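Local coordinates for protein oligogalacturonate lyase (Vibrio parahaemolyticus RIMD 2210633, PDB 3C5M) that probably cleaves short pectin-derived oligogalacturonates by beta-elimination, as a manganese-binding lyase with a seven-bladed beta-propeller fold, at residues Q261-A269 with E278-L288. Sequence-based numbering, arbitrary orientation.
With MN (manganese (II) ion), chain D.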
loop_
_atom_site.group_PDB
_atom_site.type_symbol
_atom_site.label_atom_id
_atom_site.label_comp_id
_atom_site.label_asym_id
_atom_site.label_seq_id
_atom_site.Cartn_x
_atom_site.Cartn_y
_atom_site.Cartn_z
ATOM N N GLN A 261 -25.666 0.507 11.805
ATOM C CA GLN A 261 -25.887 1.564 10.833
ATOM C C GLN A 261 -25.763 0.970 9.431
ATOM O O GLN A 261 -26.094 1.616 8.431
ATOM C CB GLN A 261 -24.879 2.699 11.039
ATOM C CG GLN A 261 -25.196 3.964 10.246
ATOM C CD GLN A 261 -24.201 5.085 10.500
ATOM O OE1 GLN A 261 -24.034 5.541 11.635
ATOM N NE2 GLN A 261 -23.533 5.535 9.440
ATOM N N THR A 262 -25.298 -0.275 9.379
ATOM C CA THR A 262 -25.125 -1.009 8.131
ATOM C C THR A 262 -24.572 -0.181 6.964
ATOM O O THR A 262 -24.822 -0.500 5.800
ATOM C CB THR A 262 -26.458 -1.675 7.689
ATOM O OG1 THR A 262 -26.200 -2.602 6.628
ATOM C CG2 THR A 262 -27.458 -0.627 7.200
ATOM N N ASP A 263 -23.823 0.875 7.279
ATOM C CA ASP A 263 -23.211 1.736 6.259
ATOM C C ASP A 263 -21.830 2.243 6.635
ATOM O O ASP A 263 -21.627 2.802 7.711
ATOM C CB ASP A 263 -24.106 2.930 5.937
ATOM C CG ASP A 263 -25.176 2.586 4.932
ATOM O OD1 ASP A 263 -26.074 1.781 5.277
ATOM O OD2 ASP A 263 -25.116 3.108 3.793
ATOM N N ARG A 264 -20.890 2.050 5.721
ATOM C CA ARG A 264 -19.513 2.468 5.913
ATOM C C ARG A 264 -19.324 3.846 5.294
ATOM O O ARG A 264 -19.780 4.097 4.183
ATOM C CB ARG A 264 -18.590 1.448 5.249
ATOM C CG ARG A 264 -18.822 0.028 5.743
ATOM C CD ARG A 264 -18.792 -0.977 4.602
ATOM N NE ARG A 264 -17.484 -1.049 3.947
ATOM C CZ ARG A 264 -16.363 -1.449 4.542
ATOM N NH1 ARG A 264 -15.224 -1.480 3.860
ATOM N NH2 ARG A 264 -16.379 -1.817 5.817
ATOM N N VAL A 265 -18.666 4.745 6.016
ATOM C CA VAL A 265 -18.443 6.088 5.498
ATOM C C VAL A 265 -16.986 6.527 5.572
ATOM O O VAL A 265 -16.306 6.294 6.570
ATOM C CB VAL A 265 -19.314 7.123 6.239
ATOM C CG1 VAL A 265 -20.765 6.910 5.891
ATOM C CG2 VAL A 265 -19.123 6.994 7.733
ATOM N N ILE A 266 -16.517 7.161 4.501
ATOM C CA ILE A 266 -15.147 7.641 4.425
ATOM C C ILE A 266 -15.011 8.916 5.248
ATOM O O ILE A 266 -15.921 9.739 5.287
ATOM C CB ILE A 266 -14.753 7.949 2.978
ATOM C CG1 ILE A 266 -15.001 6.723 2.100
ATOM C CG2 ILE A 266 -13.295 8.365 2.919
ATOM C CD1 ILE A 266 -14.718 6.941 0.624
ATOM N N TYR A 267 -13.864 9.079 5.893
ATOM C CA TYR A 267 -13.620 10.239 6.729
ATOM C C TYR A 267 -12.268 10.856 6.445
ATOM O O TYR A 267 -11.330 10.152 6.098
ATOM C CB TYR A 267 -13.677 9.830 8.203
ATOM C CG TYR A 267 -15.036 9.946 8.847
ATOM C CD1 TYR A 267 -15.467 11.155 9.392
ATOM C CD2 TYR A 267 -15.893 8.852 8.915
ATOM C CE1 TYR A 267 -16.718 11.269 9.992
ATOM C CE2 TYR A 267 -17.145 8.958 9.510
ATOM C CZ TYR A 267 -17.550 10.166 10.046
ATOM O OH TYR A 267 -18.784 10.270 10.644
ATOM N N LYS A 268 -12.176 12.174 6.589
ATOM C CA LYS A 268 -10.917 12.894 6.398
ATOM C C LYS A 268 -10.584 13.587 7.713
ATOM O O LYS A 268 -11.405 14.317 8.257
ATOM C CB LYS A 268 -11.040 13.952 5.293
ATOM C CG LYS A 268 -10.821 13.449 3.868
ATOM C CD LYS A 268 -10.862 14.603 2.851
ATOM C CE LYS A 268 -10.619 14.110 1.419
ATOM N NZ LYS A 268 -10.860 15.166 0.396
ATOM N N ALA A 269 -9.379 13.352 8.220
ATOM C CA ALA A 269 -8.941 13.966 9.469
ATOM C C ALA A 269 -7.823 14.975 9.208
ATOM O O ALA A 269 -6.853 14.666 8.526
ATOM C CB ALA A 269 -8.452 12.896 10.423
ATOM N N GLU A 278 -16.810 13.777 7.981
ATOM C CA GLU A 278 -17.313 12.825 7.002
ATOM C C GLU A 278 -17.203 13.395 5.587
ATOM O O GLU A 278 -17.382 14.594 5.379
ATOM C CB GLU A 278 -18.769 12.499 7.334
ATOM C CG GLU A 278 -19.430 11.484 6.429
ATOM C CD GLU A 278 -20.897 11.278 6.776
ATOM O OE1 GLU A 278 -21.182 10.919 7.941
ATOM O OE2 GLU A 278 -21.757 11.476 5.886
ATOM N N VAL A 279 -16.898 12.530 4.623
ATOM C CA VAL A 279 -16.768 12.944 3.231
ATOM C C VAL A 279 -17.834 12.305 2.339
ATOM O O VAL A 279 -18.419 12.979 1.490
ATOM C CB VAL A 279 -15.379 12.596 2.666
ATOM C CG1 VAL A 279 -15.134 11.116 2.785
ATOM C CG2 VAL A 279 -15.286 13.026 1.209
HETATM N N MSE A 280 -18.076 11.009 2.523
HETATM C CA MSE A 280 -19.090 10.311 1.740
HETATM C C MSE A 280 -19.251 8.846 2.131
HETATM O O MSE A 280 -18.496 8.328 2.954
HETATM C CB MSE A 280 -18.773 10.397 0.248
HETATM C CG MSE A 280 -17.769 9.373 -0.250
HETATM SE SE MSE A 280 -17.593 9.341 -2.208
HETATM C CE MSE A 280 -15.921 10.278 -2.347
ATOM N N VAL A 281 -20.245 8.189 1.541
ATOM C CA VAL A 281 -20.505 6.780 1.811
ATOM C C VAL A 281 -19.379 5.943 1.243
ATOM O O VAL A 281 -18.524 6.443 0.519
ATOM C CB VAL A 281 -21.794 6.309 1.154
ATOM C CG1 VAL A 281 -22.957 7.129 1.665
ATOM C CG2 VAL A 281 -21.668 6.427 -0.361
HETATM N N MSE A 282 -19.400 4.656 1.546
HETATM C CA MSE A 282 -18.350 3.763 1.090
HETATM C C MSE A 282 -18.929 2.513 0.483
HETATM O O MSE A 282 -19.506 1.685 1.191
HETATM C CB MSE A 282 -17.468 3.364 2.273
HETATM C CG MSE A 282 -15.997 3.738 2.159
HETATM SE SE MSE A 282 -14.930 2.599 1.051
HETATM C CE MSE A 282 -14.685 1.108 2.270
ATOM N N PRO A 283 -18.793 2.352 -0.841
ATOM C CA PRO A 283 -19.333 1.146 -1.473
ATOM C C PRO A 283 -18.600 -0.096 -0.945
ATOM O O PRO A 283 -17.488 0.004 -0.420
ATOM C CB PRO A 283 -19.095 1.397 -2.959
ATOM C CG PRO A 283 -17.892 2.299 -2.964
ATOM C CD PRO A 283 -18.167 3.244 -1.830
ATOM N N PRO A 284 -19.216 -1.280 -1.076
ATOM C CA PRO A 284 -18.598 -2.523 -0.596
ATOM C C PRO A 284 -17.205 -2.760 -1.187
ATOM O O PRO A 284 -17.065 -3.470 -2.186
ATOM C CB PRO A 284 -19.601 -3.586 -1.036
ATOM C CG PRO A 284 -20.151 -3.004 -2.319
ATOM C CD PRO A 284 -20.393 -1.572 -1.916
ATOM N N CYS A 285 -16.178 -2.180 -0.566
ATOM C CA CYS A 285 -14.807 -2.326 -1.062
ATOM C C CYS A 285 -13.780 -2.687 -0.004
ATOM O O CYS A 285 -13.918 -2.307 1.154
ATOM C CB CYS A 285 -14.364 -1.040 -1.760
ATOM S SG CYS A 285 -15.255 -0.686 -3.286
ATOM N N SER A 286 -12.735 -3.403 -0.409
ATOM C CA SER A 286 -11.690 -3.817 0.524
ATOM C C SER A 286 -10.710 -2.702 0.817
ATOM O O SER A 286 -10.639 -2.209 1.936
ATOM C CB SER A 286 -10.908 -5.011 -0.026
ATOM O OG SER A 286 -11.729 -6.156 -0.145
ATOM N N HIS A 287 -9.951 -2.309 -0.198
ATOM C CA HIS A 287 -8.953 -1.261 -0.034
ATOM C C HIS A 287 -9.477 0.055 -0.565
ATOM O O HIS A 287 -10.444 0.077 -1.323
ATOM C CB HIS A 287 -7.665 -1.618 -0.780
ATOM C CG HIS A 287 -7.237 -3.040 -0.607
ATOM N ND1 HIS A 287 -7.896 -4.088 -1.208
ATOM C CD2 HIS A 287 -6.222 -3.588 0.102
ATOM C CE1 HIS A 287 -7.306 -5.222 -0.876
ATOM N NE2 HIS A 287 -6.289 -4.947 -0.081
ATOM N N LEU A 288 -8.829 1.148 -0.170
ATOM C CA LEU A 288 -9.224 2.474 -0.616
ATOM C C LEU A 288 -7.993 3.350 -0.788
ATOM O O LEU A 288 -7.150 3.422 0.094
ATOM C CB LEU A 288 -10.174 3.106 0.398
ATOM C CG LEU A 288 -10.706 4.511 0.091
ATOM C CD1 LEU A 288 -11.445 4.530 -1.238
ATOM C CD2 LEU A 288 -11.628 4.937 1.212
HETATM MN MN MN D . -4.464 -5.749 0.201
HETATM O O HOH W 1 -5.150 -6.296 2.283
#
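The outer hairpin of one beta-propeller blade joins I266 and its neighbours on strand 264-269 to V279 and M280 on strand 276-281. The latter is the edge strand of this four-stranded blade. The chain then crosses to strand 285-290, the first strand of the next blade, and reaches the manganese site at H287. The hairpin is antiparallel and has a classic beta bulge, with V279 and M280 both opposite I266. V279 N donates to I266 O (3.0 Å, 164°), and I266 N donates to M280 O (2.8 Å). V265 pairs with V281, their side chains diverging, and Y267 with E278, both as non-hydrogen-bonded pairs. Past the bulge, M282 N makes a weak, bent bond to R264 O (2.7 Å).

I266 bridges the two blades. Its CG1 lies anti to the carbonyl carbon (chi1 -54°), and the extended chain carries CD1 past M280 CG to L288 CD2 at 3.7 Å. L325 and M297 of the next blade also touch I266, so the blades meet in an apolar layer. On the other face of the hairpin, the Y267 ring lies beside E278, whose CA sits over one ring face. Y267 CE1 is 3.6 Å from E278 CB, and the ring also makes a cation-pi contact with K232. R264 reaches along the link between the blades: its chain bends at chi2 and chi3, and NH1 makes a weak bond to C285 O (3.1 Å), near the guanidinium plane.

The H287 ring reaches manganese through NE2; Q350, H353 and H355 bind it too. H287 ND1 is weakly hydrogen-bonded to D300 OD2, a second-shell contact consistent with NE2 being the metal ligand. H287 NE2 binds manganese at 2.0 Å, and a water oxygen lies 2.3 Å from the ion.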